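Local coordinates for protein E1 (Kluyveromyces marxianus, PDB 3VX6) that is the N-terminal domain of an E1-like enzyme that activates ATG12 and ATG8 for autophagy, and takes part in E2 binding, at residues 37-42 / 82-87; 90-95 / 124-129; 179-184 / 193-198; 230-235 / 244-249. All coordinates share one frame; numbering follows the deposited sequence.

Interaction 1. Residues 37-42 / 82-87; sequences LDSDEK and YLLNFN
D40 and N85 form an antiparallel hydrogen-bonded pair at the start of strand 40-47, which runs along strand 78-86 in the mixed sheet of the Atg7 N-terminal domain. This pair is the tight part of the contact. D40 N donates to N85 O at 2.8 Å, and N85 N returns the bond to D40 O. The two side chains lie side by side and point the same way, with the carboxylate and amide planes only 19° apart. N85 CG stands anti to the backbone N (chi1 -179°), and the amide beyond it gives ND2 to D40 OD2 at 2.7 Å, nearly along the C-O axis. The other amide atom, OD1, accepts from S127 OG on the next strand, which fixes the rotation of the amide. Helix 21-33 brings L27 and K31 against this face, and K42 NZ forms a salt bridge with D40 OD1 at 3.5 Å.

On the other face the exposed E41 packs loosely, its OE1 coming only to 4.1 Å from L84 CG. Just before the strand, S39 CB touches L84 CD2 at 3.6 Å. At K42 one bond is nearly straight, L83 N to K42 O, while the return from K42 N to L83 O is weak. At the other end the exposed loop of L37 and D38 is tied across at L37, whose O accepts from N87 ND2 in the carbonyl plane.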
loop_
_atom_site.group_PDB
_atom_site.type_symbol
_atom_site.label_atom_id
_atom_site.label_comp_id
_atom_site.label_asym_id
_atom_site.label_seq_id
_atom_site.Cartn_x
_atom_site.Cartn_y
_atom_site.Cartn_z
ATOM N N LEU A 37 -10.531 -10.742 -24.065
ATOM C CA LEU A 37 -10.040 -12.114 -24.004
ATOM C C LEU A 37 -8.624 -12.153 -23.436
ATOM O O LEU A 37 -8.118 -13.213 -23.073
ATOM C CB LEU A 37 -10.076 -12.736 -25.394
ATOM C CG LEU A 37 -9.588 -14.173 -25.528
ATOM C CD1 LEU A 37 -10.319 -14.832 -26.672
ATOM C CD2 LEU A 37 -8.086 -14.198 -25.750
ATOM N N ASP A 38 -7.988 -10.987 -23.370
ATOM C CA ASP A 38 -6.652 -10.869 -22.812
ATOM C C ASP A 38 -6.822 -10.625 -21.323
ATOM O O ASP A 38 -7.932 -10.664 -20.808
ATOM C CB ASP A 38 -5.902 -9.692 -23.437
ATOM C CG ASP A 38 -5.002 -10.116 -24.583
ATOM O OD1 ASP A 38 -4.158 -11.018 -24.370
ATOM O OD2 ASP A 38 -5.130 -9.545 -25.688
ATOM N N SER A 39 -5.726 -10.367 -20.630
ATOM C CA SER A 39 -5.800 -10.117 -19.205
ATOM C C SER A 39 -6.178 -8.660 -18.941
ATOM O O SER A 39 -5.579 -7.742 -19.491
ATOM C CB SER A 39 -4.464 -10.472 -18.563
ATOM O OG SER A 39 -4.178 -11.844 -18.791
ATOM N N ASP A 40 -7.187 -8.459 -18.104
ATOM C CA ASP A 40 -7.669 -7.121 -17.777
ATOM C C ASP A 40 -6.741 -6.436 -16.785
ATOM O O ASP A 40 -6.454 -6.979 -15.723
ATOM C CB ASP A 40 -9.073 -7.192 -17.163
ATOM C CG ASP A 40 -10.010 -8.127 -17.919
ATOM O OD1 ASP A 40 -10.525 -7.742 -18.998
ATOM O OD2 ASP A 40 -10.229 -9.258 -17.427
ATOM N N GLU A 41 -6.284 -5.239 -17.136
ATOM C CA GLU A 41 -5.402 -4.458 -16.274
ATOM C C GLU A 41 -6.140 -3.147 -15.954
ATOM O O GLU A 41 -5.942 -2.124 -16.613
ATOM C CB GLU A 41 -4.078 -4.200 -17.001
ATOM C CG GLU A 41 -2.882 -3.945 -16.096
ATOM C CD GLU A 41 -1.560 -4.177 -16.822
ATOM O OE1 GLU A 41 -1.181 -5.357 -17.018
ATOM O OE2 GLU A 41 -0.906 -3.182 -17.210
ATOM N N LYS A 42 -7.006 -3.209 -14.945
ATOM C CA LYS A 42 -7.822 -2.077 -14.520
ATOM C C LYS A 42 -7.254 -1.339 -13.330
ATOM O O LYS A 42 -6.514 -1.895 -12.529
ATOM C CB LYS A 42 -9.234 -2.541 -14.138
ATOM C CG LYS A 42 -10.313 -2.365 -15.204
ATOM C CD LYS A 42 -10.417 -3.561 -16.126
ATOM C CE LYS A 42 -11.434 -3.309 -17.233
ATOM N NZ LYS A 42 -11.568 -4.484 -18.159
ATOM N N TYR A 82 -4.308 -1.350 -8.683
ATOM C CA TYR A 82 -4.357 -1.868 -10.034
ATOM C C TYR A 82 -4.761 -3.330 -10.023
ATOM O O TYR A 82 -4.369 -4.098 -9.145
ATOM C CB TYR A 82 -2.991 -1.682 -10.727
ATOM C CG TYR A 82 -2.575 -0.221 -10.837
ATOM C CD1 TYR A 82 -3.247 0.664 -11.698
ATOM C CD2 TYR A 82 -1.576 0.301 -10.007
ATOM C CE1 TYR A 82 -2.937 2.034 -11.717
ATOM C CE2 TYR A 82 -1.258 1.663 -10.015
ATOM C CZ TYR A 82 -1.939 2.525 -10.863
ATOM O OH TYR A 82 -1.628 3.873 -10.823
ATOM N N LEU A 83 -5.580 -3.709 -10.994
ATOM C CA LEU A 83 -6.007 -5.089 -11.098
ATOM C C LEU A 83 -5.431 -5.709 -12.367
ATOM O O LEU A 83 -5.320 -5.059 -13.394
ATOM C CB LEU A 83 -7.536 -5.182 -11.110
ATOM C CG LEU A 83 -8.156 -6.522 -11.536
ATOM C CD1 LEU A 83 -7.852 -7.604 -10.524
ATOM C CD2 LEU A 83 -9.663 -6.340 -11.693
ATOM N N LEU A 84 -5.024 -6.964 -12.263
ATOM C CA LEU A 84 -4.504 -7.693 -13.396
ATOM C C LEU A 84 -5.312 -8.991 -13.432
ATOM O O LEU A 84 -4.898 -10.005 -12.882
ATOM C CB LEU A 84 -3.020 -8.009 -13.218
ATOM C CG LEU A 84 -2.254 -8.411 -14.491
ATOM C CD1 LEU A 84 -1.180 -9.409 -14.112
ATOM C CD2 LEU A 84 -3.169 -9.024 -15.534
ATOM N N ASN A 85 -6.476 -8.950 -14.067
ATOM C CA ASN A 85 -7.310 -10.132 -14.164
ATOM C C ASN A 85 -6.888 -11.040 -15.319
ATOM O O ASN A 85 -7.078 -10.697 -16.492
ATOM C CB ASN A 85 -8.776 -9.749 -14.367
ATOM C CG ASN A 85 -9.680 -10.972 -14.453
ATOM O OD1 ASN A 85 -9.876 -11.671 -13.457
ATOM N ND2 ASN A 85 -10.216 -11.248 -15.645
ATOM N N PHE A 86 -6.328 -12.198 -14.978
ATOM C CA PHE A 86 -5.917 -13.187 -15.967
ATOM C C PHE A 86 -7.150 -13.813 -16.628
ATOM O O PHE A 86 -8.226 -13.907 -16.022
ATOM C CB PHE A 86 -5.062 -14.259 -15.299
ATOM C CG PHE A 86 -3.723 -13.762 -14.884
ATOM C CD1 PHE A 86 -2.760 -13.454 -15.842
ATOM C CD2 PHE A 86 -3.439 -13.527 -13.544
ATOM C CE1 PHE A 86 -1.533 -12.916 -15.473
ATOM C CE2 PHE A 86 -2.223 -12.991 -13.162
ATOM C CZ PHE A 86 -1.263 -12.683 -14.134
ATOM N N ASN A 87 -6.989 -14.226 -17.881
ATOM C CA ASN A 87 -8.083 -14.808 -18.641
ATOM C C ASN A 87 -8.246 -16.300 -18.427
ATOM O O ASN A 87 -9.305 -16.857 -18.703
ATOM C CB ASN A 87 -7.908 -14.499 -20.136
ATOM C CG ASN A 87 -6.463 -14.667 -20.616
ATOM O OD1 ASN A 87 -5.538 -14.898 -19.821
ATOM N ND2 ASN A 87 -6.263 -14.533 -21.925
#

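Interaction 2. Residues 90-95 / 124-129; sequences ELFKNC and YMISFA
F92, I126 and F128 carry the contact between helix 89-94 and strand 123-130, and F92 has by far the largest share of the buried area. The short helical segment 90-94 runs roughly antiparallel to the strand, at 152° between their directions and 8.1 Å between their axes. F92 CG is anti to the backbone N (chi1 178°), and the ring beyond it reaches the strand through one side, CD1 and CE1. CE1 comes to 3.3 Å from S127 CA, which lies oblique to the ring, and it also meets I126 O at the ring edge, near the ring plane. The phenyl group thus touches backbone as much as side chain, at the point where S127 turns its own CB away; S127 OG bonds instead to N85 OD1 on the neighbouring strand.

I126 meets the same corner of the ring with its longer branch. Its CG1 lies between the backbone N and the carbonyl carbon (chi1 53°) and sits 3.8 Å from F92 CE1. The terminal CD1 of I126 also approaches C95 SG, at a looser 4.4 Å, just where the chain leaves the helix. F128 contributes mainly its CB, 3.8 Å from F92 CB; the two side chains cross obliquely, and the F128 ring extends past the helix rather than onto it.

F86 of strand 78-86 touches both F92 and C95, while K97 makes a cation-pi contact with the F92 ring. Strands 78-86 and 123-130 are adjacent and parallel, with helices 89-94 and 97-114 between them in the chain: a beta-alpha-beta crossover, whose first helix packs F92 on the second strand.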
loop_
_atom_site.group_PDB
_atom_site.type_symbol
_atom_site.label_atom_id
_atom_site.label_comp_id
_atom_site.label_asym_id
_atom_site.label_seq_id
_atom_site.Cartn_x
_atom_site.Cartn_y
_atom_site.Cartn_z
ATOM N N GLU A 90 -4.935 -21.196 -15.525
ATOM C CA GLU A 90 -3.544 -21.612 -15.637
ATOM C C GLU A 90 -2.614 -20.411 -15.689
ATOM O O GLU A 90 -1.543 -20.427 -15.082
ATOM C CB GLU A 90 -3.340 -22.491 -16.873
ATOM C CG GLU A 90 -4.065 -23.823 -16.807
ATOM C CD GLU A 90 -5.412 -23.813 -17.519
ATOM O OE1 GLU A 90 -6.106 -22.769 -17.522
ATOM O OE2 GLU A 90 -5.789 -24.870 -18.070
ATOM N N LEU A 91 -3.018 -19.370 -16.414
ATOM C CA LEU A 91 -2.215 -18.159 -16.502
ATOM C C LEU A 91 -2.136 -17.523 -15.125
ATOM O O LEU A 91 -1.108 -16.969 -14.724
ATOM C CB LEU A 91 -2.830 -17.190 -17.506
ATOM C CG LEU A 91 -2.477 -17.661 -18.915
ATOM C CD1 LEU A 91 -2.896 -16.648 -19.974
ATOM C CD2 LEU A 91 -0.970 -17.892 -18.951
ATOM N N PHE A 92 -3.246 -17.616 -14.405
ATOM C CA PHE A 92 -3.341 -17.093 -13.056
ATOM C C PHE A 92 -2.436 -17.938 -12.166
ATOM O O PHE A 92 -1.636 -17.410 -11.406
ATOM C CB PHE A 92 -4.792 -17.173 -12.580
ATOM C CG PHE A 92 -4.993 -16.700 -11.178
ATOM C CD1 PHE A 92 -5.095 -15.336 -10.894
ATOM C CD2 PHE A 92 -5.068 -17.614 -10.136
ATOM C CE1 PHE A 92 -5.271 -14.887 -9.585
ATOM C CE2 PHE A 92 -5.243 -17.179 -8.826
ATOM C CZ PHE A 92 -5.345 -15.807 -8.550
ATOM N N LYS A 93 -2.551 -19.257 -12.272
ATOM C CA LYS A 93 -1.719 -20.137 -11.464
ATOM C C LYS A 93 -0.244 -20.034 -11.841
ATOM O O LYS A 93 0.628 -20.040 -10.972
ATOM C CB LYS A 93 -2.195 -21.585 -11.589
ATOM C CG LYS A 93 -3.584 -21.782 -11.052
ATOM C CD LYS A 93 -3.972 -23.241 -10.965
ATOM C CE LYS A 93 -5.410 -23.356 -10.440
ATOM N NZ LYS A 93 -5.771 -24.724 -9.948
ATOM N N ASN A 94 0.037 -19.926 -13.134
ATOM C CA ASN A 94 1.413 -19.836 -13.586
ATOM C C ASN A 94 2.016 -18.441 -13.477
ATOM O O ASN A 94 3.242 -18.282 -13.550
ATOM C CB ASN A 94 1.534 -20.321 -15.025
ATOM C CG ASN A 94 1.096 -21.752 -15.187
ATOM O OD1 ASN A 94 1.269 -22.575 -14.282
ATOM N ND2 ASN A 94 0.534 -22.067 -16.351
ATOM N N CYS A 95 1.172 -17.427 -13.312
ATOM C CA CYS A 95 1.698 -16.080 -13.190
ATOM C C CYS A 95 2.852 -16.083 -12.207
ATOM O O CYS A 95 2.671 -16.441 -11.047
ATOM C CB CYS A 95 0.635 -15.108 -12.684
ATOM S SG CYS A 95 1.355 -13.535 -12.137
ATOM N N TYR A 124 -2.139 -3.972 -5.845
ATOM C CA TYR A 124 -2.266 -4.649 -7.115
ATOM C C TYR A 124 -3.006 -5.957 -6.864
ATOM O O TYR A 124 -2.762 -6.662 -5.877
ATOM C CB TYR A 124 -0.873 -4.926 -7.673
ATOM C CG TYR A 124 -0.030 -3.677 -7.839
ATOM C CD1 TYR A 124 0.010 -2.999 -9.062
ATOM C CD2 TYR A 124 0.719 -3.160 -6.768
ATOM C CE1 TYR A 124 0.775 -1.842 -9.221
ATOM C CE2 TYR A 124 1.488 -1.994 -6.915
ATOM C CZ TYR A 124 1.511 -1.342 -8.151
ATOM O OH TYR A 124 2.269 -0.202 -8.345
ATOM N N MET A 125 -3.927 -6.280 -7.753
ATOM C CA MET A 125 -4.684 -7.498 -7.591
ATOM C C MET A 125 -4.590 -8.308 -8.861
ATOM O O MET A 125 -4.717 -7.765 -9.940
ATOM C CB MET A 125 -6.149 -7.159 -7.300
ATOM C CG MET A 125 -7.029 -8.365 -7.079
ATOM S SD MET A 125 -8.739 -7.907 -6.778
ATOM C CE MET A 125 -9.557 -9.174 -7.739
ATOM N N ILE A 126 -4.304 -9.592 -8.741
ATOM C CA ILE A 126 -4.292 -10.430 -9.923
ATOM C C ILE A 126 -5.495 -11.312 -9.675
ATOM O O ILE A 126 -5.831 -11.612 -8.528
ATOM C CB ILE A 126 -3.018 -11.293 -10.069
ATOM C CG1 ILE A 126 -2.762 -12.097 -8.789
ATOM C CG2 ILE A 126 -1.845 -10.398 -10.470
ATOM C CD1 ILE A 126 -1.640 -13.127 -8.904
ATOM N N SER A 127 -6.176 -11.704 -10.734
ATOM C CA SER A 127 -7.352 -12.522 -10.543
ATOM C C SER A 127 -7.703 -13.304 -11.776
ATOM O O SER A 127 -7.125 -13.125 -12.846
ATOM C CB SER A 127 -8.551 -11.644 -10.147
ATOM O OG SER A 127 -8.896 -10.713 -11.166
ATOM N N PHE A 128 -8.647 -14.205 -11.590
ATOM C CA PHE A 128 -9.160 -15.017 -12.657
ATOM C C PHE A 128 -10.619 -15.120 -12.339
ATOM O O PHE A 128 -11.011 -15.723 -11.333
ATOM C CB PHE A 128 -8.562 -16.413 -12.669
ATOM C CG PHE A 128 -9.218 -17.316 -13.668
ATOM C CD1 PHE A 128 -9.700 -18.568 -13.291
ATOM C CD2 PHE A 128 -9.392 -16.895 -14.987
ATOM C CE1 PHE A 128 -10.343 -19.383 -14.208
ATOM C CE2 PHE A 128 -10.034 -17.703 -15.907
ATOM C CZ PHE A 128 -10.511 -18.953 -15.517
ATOM N N ALA A 129 -11.425 -14.484 -13.171
ATOM C CA ALA A 129 -12.855 -14.521 -12.983
ATOM C C ALA A 129 -13.342 -15.621 -13.900
ATOM O O ALA A 129 -13.344 -15.469 -15.127
ATOM C CB ALA A 129 -13.474 -13.186 -13.358
#

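Interaction 3. Residues 179-184 / 193-198; sequences CVISGV and LKVCEK
V180 is bound to K198 and E197 by two backbone hydrogen bonds, V180 N to K198 O and E197 N to V180 O, both 2.8 Å long. The second meets the carbonyl nearly end-on, with a C=O...donor angle of 165°.

Side-chain to backbone bonds come from E197, whose chain bends at chi2 (87°) and whose carboxylate then faces the type I' turn from I181 to V184. S182 N gives an almost straight 2.9 Å bond to E197 OE2 on its syn side. Weaker bonds run from S182 N and G183 N to E197 OE1, so that one carboxylate grips two successive amides of the turn.

Apolar contacts come from I181 and C179. I181 CG1 lies 3.7 Å from C196 CB, and I181 CD1 touches V195 CG2. C179 SG also packs on C196 CB. The aliphatic carbons V180 CG2 and K198 CG are 3.8 Å apart, their side chains lying side by side.

The contact thus joins the end of strand 177-181, before its hairpin partner 184-186, to the exit of helix 190-195 as it enters strand 198-202. R228 and W222, the latter on helix 215-225, bond to carbonyls of this exit.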
loop_
_atom_site.group_PDB
_atom_site.type_symbol
_atom_site.label_atom_id
_atom_site.label_comp_id
_atom_site.label_asym_id
_atom_site.label_seq_id
_atom_site.Cartn_x
_atom_site.Cartn_y
_atom_site.Cartn_z
ATOM N N CYS A 179 5.773 15.240 4.671
ATOM C CA CYS A 179 6.996 15.410 5.419
ATOM C C CYS A 179 6.886 16.724 6.153
ATOM O O CYS A 179 5.924 17.470 5.971
ATOM C CB CYS A 179 8.224 15.390 4.501
ATOM S SG CYS A 179 8.460 16.830 3.442
ATOM N N VAL A 180 7.856 16.998 7.014
ATOM C CA VAL A 180 7.838 18.232 7.769
ATOM C C VAL A 180 9.130 18.980 7.487
ATOM O O VAL A 180 10.212 18.398 7.509
ATOM C CB VAL A 180 7.699 17.950 9.266
ATOM C CG1 VAL A 180 7.349 19.229 9.993
ATOM C CG2 VAL A 180 6.626 16.899 9.501
ATOM N N ILE A 181 9.002 20.265 7.173
ATOM C CA ILE A 181 10.152 21.111 6.879
ATOM C C ILE A 181 9.992 22.404 7.657
ATOM O O ILE A 181 9.143 23.241 7.341
ATOM C CB ILE A 181 10.244 21.443 5.385
ATOM C CG1 ILE A 181 10.314 20.153 4.571
ATOM C CG2 ILE A 181 11.468 22.314 5.128
ATOM C CD1 ILE A 181 10.671 20.375 3.132
ATOM N N SER A 182 10.806 22.558 8.688
ATOM C CA SER A 182 10.739 23.742 9.526
ATOM C C SER A 182 9.404 23.812 10.252
ATOM O O SER A 182 8.812 24.882 10.373
ATOM C CB SER A 182 10.944 25.012 8.699
ATOM O OG SER A 182 12.251 25.060 8.156
ATOM N N GLY A 183 8.929 22.661 10.716
ATOM C CA GLY A 183 7.690 22.624 11.471
ATOM C C GLY A 183 6.417 22.648 10.670
ATOM O O GLY A 183 5.346 22.438 11.228
ATOM N N VAL A 184 6.519 22.902 9.372
ATOM C CA VAL A 184 5.330 22.944 8.533
ATOM C C VAL A 184 5.261 21.729 7.604
ATOM O O VAL A 184 6.251 21.341 6.984
ATOM C CB VAL A 184 5.273 24.263 7.697
ATOM C CG1 VAL A 184 5.576 25.440 8.596
ATOM C CG2 VAL A 184 6.263 24.232 6.550
ATOM N N LEU A 193 12.330 15.977 0.893
ATOM C CA LEU A 193 12.786 14.819 1.652
ATOM C C LEU A 193 14.259 14.930 1.987
ATOM O O LEU A 193 14.691 14.419 3.012
ATOM C CB LEU A 193 12.501 13.524 0.887
ATOM C CG LEU A 193 11.006 13.195 0.873
ATOM C CD1 LEU A 193 10.703 12.157 -0.193
ATOM C CD2 LEU A 193 10.583 12.724 2.251
ATOM N N LYS A 194 15.021 15.611 1.140
ATOM C CA LYS A 194 16.445 15.790 1.393
ATOM C C LYS A 194 16.705 16.731 2.561
ATOM O O LYS A 194 17.765 16.653 3.187
ATOM C CB LYS A 194 17.147 16.329 0.153
ATOM C CG LYS A 194 17.263 15.306 -0.953
ATOM C CD LYS A 194 17.923 15.877 -2.185
ATOM C CE LYS A 194 18.082 14.798 -3.249
ATOM N NZ LYS A 194 18.603 15.349 -4.538
ATOM N N VAL A 195 15.736 17.601 2.866
ATOM C CA VAL A 195 15.881 18.571 3.951
ATOM C C VAL A 195 14.829 18.478 5.055
ATOM O O VAL A 195 14.947 19.146 6.080
ATOM C CB VAL A 195 15.861 20.030 3.411
ATOM C CG1 VAL A 195 16.781 20.153 2.204
ATOM C CG2 VAL A 195 14.441 20.441 3.042
ATOM N N CYS A 196 13.800 17.667 4.861
ATOM C CA CYS A 196 12.756 17.557 5.878
ATOM C C CYS A 196 13.282 16.906 7.154
ATOM O O CYS A 196 14.239 16.130 7.116
ATOM C CB CYS A 196 11.580 16.742 5.353
ATOM S SG CYS A 196 11.948 14.991 5.177
ATOM N N GLU A 197 12.647 17.228 8.279
ATOM C CA GLU A 197 13.038 16.685 9.574
ATOM C C GLU A 197 12.472 15.296 9.685
ATOM O O GLU A 197 13.023 14.440 10.384
ATOM C CB GLU A 197 12.464 17.508 10.735
ATOM C CG GLU A 197 12.965 18.918 10.838
ATOM C CD GLU A 197 12.163 19.881 10.003
ATOM O OE1 GLU A 197 10.949 20.035 10.284
ATOM O OE2 GLU A 197 12.754 20.478 9.070
ATOM N N LYS A 198 11.351 15.090 9.002
ATOM C CA LYS A 198 10.684 13.811 9.038
ATOM C C LYS A 198 9.583 13.657 8.023
ATOM O O LYS A 198 9.231 14.592 7.311
ATOM C CB LYS A 198 10.121 13.567 10.434
ATOM C CG LYS A 198 9.311 14.698 11.001
ATOM C CD LYS A 198 9.241 14.548 12.508
ATOM C CE LYS A 198 8.369 15.616 13.149
ATOM N NZ LYS A 198 8.497 15.581 14.633
#

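Interaction 4. Residues 230-235 / 244-249; sequences TYTICF and EAEIII
Y231 and I247 form one antiparallel hydrogen-bonded pair, and I233 and A245 the next hydrogen-bonded pair, beyond T232 and E246, in the hairpin of strands 231-236 and 243-250. Y231 N donates to I247 O at 2.7 Å in the carbonyl plane, and A245 N reaches I233 O from 35° out of the I233 carbonyl plane. The strands cross at 147°.

The Y231 side chain can be followed outwards. CB lies 3.7 Å from I247 O, and CG, beside the backbone N and anti to the carbonyl carbon (chi1 -59°), is a little farther from the same oxygen. At CD2 the ring still has I247 O near its plane, at the edge, but is now also close to I249 CD1. CE2 meets that methyl carbon obliquely, the two side chains crossing at about a right angle. At the tip, OH hydrogen-bonds to S226 O and R228 N. The ring also makes an edge-to-face contact with W222 of helix 215-225.

Farther along this face, I233 CD1 meets I247 CD1 at 4.0 Å, and F235 turns its ring edge to A245 CB, with CE2 at 3.8 Å. The opposite face bears T232, C234, E244 and E246. There T232 CG2 lies 3.3 Å from E244 OE2, whose partner oxygen OE1 forms a salt bridge with K198. The pattern is that of an antiparallel beta hairpin within a mixed sheet, its apolar face packed against helix 215-225.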
loop_
_atom_site.group_PDB
_atom_site.type_symbol
_atom_site.label_atom_id
_atom_site.label_comp_id
_atom_site.label_asym_id
_atom_site.label_seq_id
_atom_site.Cartn_x
_atom_site.Cartn_y
_atom_site.Cartn_z
ATOM N N THR A 230 19.818 8.281 10.226
ATOM C CA THR A 230 18.496 7.876 10.642
ATOM C C THR A 230 17.363 8.517 9.823
ATOM O O THR A 230 17.582 9.456 9.055
ATOM C CB THR A 230 18.348 8.207 12.152
ATOM O OG1 THR A 230 17.114 7.693 12.650
ATOM C CG2 THR A 230 18.402 9.704 12.380
ATOM N N TYR A 231 16.155 7.976 9.977
ATOM C CA TYR A 231 14.966 8.471 9.287
ATOM C C TYR A 231 13.818 8.503 10.271
ATOM O O TYR A 231 13.539 7.509 10.934
ATOM C CB TYR A 231 14.597 7.548 8.145
ATOM C CG TYR A 231 15.688 7.418 7.139
ATOM C CD1 TYR A 231 15.779 8.304 6.074
ATOM C CD2 TYR A 231 16.669 6.439 7.276
ATOM C CE1 TYR A 231 16.823 8.218 5.172
ATOM C CE2 TYR A 231 17.721 6.353 6.375
ATOM C CZ TYR A 231 17.790 7.242 5.336
ATOM O OH TYR A 231 18.844 7.190 4.470
ATOM N N THR A 232 13.145 9.640 10.363
ATOM C CA THR A 232 12.039 9.763 11.294
ATOM C C THR A 232 10.712 9.756 10.575
ATOM O O THR A 232 10.526 10.480 9.609
ATOM C CB THR A 232 12.149 11.051 12.108
ATOM O OG1 THR A 232 13.308 10.981 12.952
ATOM C CG2 THR A 232 10.900 11.241 12.950
ATOM N N ILE A 233 9.783 8.943 11.058
ATOM C CA ILE A 233 8.475 8.854 10.433
ATOM C C ILE A 233 7.347 8.913 11.443
ATOM O O ILE A 233 7.328 8.148 12.407
ATOM C CB ILE A 233 8.333 7.549 9.646
ATOM C CG1 ILE A 233 9.412 7.484 8.560
ATOM C CG2 ILE A 233 6.929 7.451 9.063
ATOM C CD1 ILE A 233 9.499 6.150 7.869
ATOM N N CYS A 234 6.411 9.828 11.219
ATOM C CA CYS A 234 5.248 9.968 12.092
ATOM C C CYS A 234 4.143 9.063 11.561
ATOM O O CYS A 234 3.723 9.193 10.416
ATOM C CB CYS A 234 4.752 11.415 12.098
ATOM S SG CYS A 234 5.922 12.580 12.772
ATOM N N PHE A 235 3.676 8.144 12.391
ATOM C CA PHE A 235 2.625 7.224 11.986
ATOM C C PHE A 235 1.310 7.645 12.609
ATOM O O PHE A 235 1.053 7.384 13.781
ATOM C CB PHE A 235 3.002 5.806 12.407
ATOM C CG PHE A 235 4.248 5.294 11.731
ATOM C CD1 PHE A 235 4.231 4.948 10.380
ATOM C CD2 PHE A 235 5.450 5.192 12.430
ATOM C CE1 PHE A 235 5.393 4.506 9.737
ATOM C CE2 PHE A 235 6.617 4.750 11.793
ATOM C CZ PHE A 235 6.588 4.409 10.445
ATOM N N GLU A 244 5.305 8.550 16.372
ATOM C CA GLU A 244 6.380 8.976 15.485
ATOM C C GLU A 244 7.550 8.047 15.769
ATOM O O GLU A 244 7.756 7.636 16.909
ATOM C CB GLU A 244 6.795 10.417 15.785
ATOM C CG GLU A 244 7.985 10.883 14.963
ATOM C CD GLU A 244 8.389 12.319 15.260
ATOM O OE1 GLU A 244 7.553 13.227 15.065
ATOM O OE2 GLU A 244 9.548 12.540 15.682
ATOM N N ALA A 245 8.316 7.708 14.744
ATOM C CA ALA A 245 9.449 6.829 14.947
ATOM C C ALA A 245 10.697 7.203 14.142
ATOM O O ALA A 245 10.624 7.687 13.014
ATOM C CB ALA A 245 9.040 5.402 14.646
ATOM N N GLU A 246 11.849 6.984 14.753
ATOM C CA GLU A 246 13.127 7.249 14.117
ATOM C C GLU A 246 13.641 5.877 13.693
ATOM O O GLU A 246 13.749 4.968 14.512
ATOM C CB GLU A 246 14.074 7.876 15.120
ATOM C CG GLU A 246 15.309 8.439 14.506
ATOM C CD GLU A 246 16.190 9.076 15.535
ATOM O OE1 GLU A 246 17.055 9.878 15.133
ATOM O OE2 GLU A 246 16.014 8.773 16.742
ATOM N N ILE A 247 13.980 5.724 12.424
ATOM C CA ILE A 247 14.398 4.423 11.939
ATOM C C ILE A 247 15.762 4.386 11.277
ATOM O O ILE A 247 16.196 5.339 10.630
ATOM C CB ILE A 247 13.323 3.876 10.955
ATOM C CG1 ILE A 247 12.009 3.661 11.703
ATOM C CG2 ILE A 247 13.776 2.594 10.324
ATOM C CD1 ILE A 247 10.799 3.737 10.828
ATOM N N ILE A 248 16.434 3.259 11.468
ATOM C CA ILE A 248 17.740 3.013 10.893
ATOM C C ILE A 248 17.582 1.786 10.007
ATOM O O ILE A 248 16.906 0.825 10.383
ATOM C CB ILE A 248 18.795 2.723 11.997
ATOM C CG1 ILE A 248 20.048 2.089 11.387
ATOM C CG2 ILE A 248 18.211 1.790 13.037
ATOM C CD1 ILE A 248 20.755 2.966 10.361
ATOM N N ILE A 249 18.178 1.841 8.822
ATOM C CA ILE A 249 18.137 0.730 7.884
ATOM C C ILE A 249 19.428 -0.082 8.010
ATOM O O ILE A 249 20.526 0.473 7.950
ATOM C CB ILE A 249 18.032 1.205 6.414
ATOM C CG1 ILE A 249 16.663 1.823 6.138
ATOM C CG2 ILE A 249 18.250 0.032 5.484
ATOM C CD1 ILE A 249 16.648 3.304 6.194
#

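In the fold
The four contacts follow one another along the chain and fall into two pairs on opposite sides of its centre. Interactions 1 and 2 have centres about 8 Å apart and share one mixed sheet, in which strands 78-86 and 123-130 are neighbours; helix 89-94 follows the first of these. Interactions 3 and 4 have centres about 13 Å apart and belong to a second mixed sheet, where strand 198-202 lies between 177-181 and 231-236, and the K198-E244 salt bridge ties them together. Between the pairs, centres are about 36 to 41 Å apart and nothing touches. The two pairs thus sit in separate sheets, the first contacted by helices 21-33 and 89-94, the second by 190-195 and 215-225.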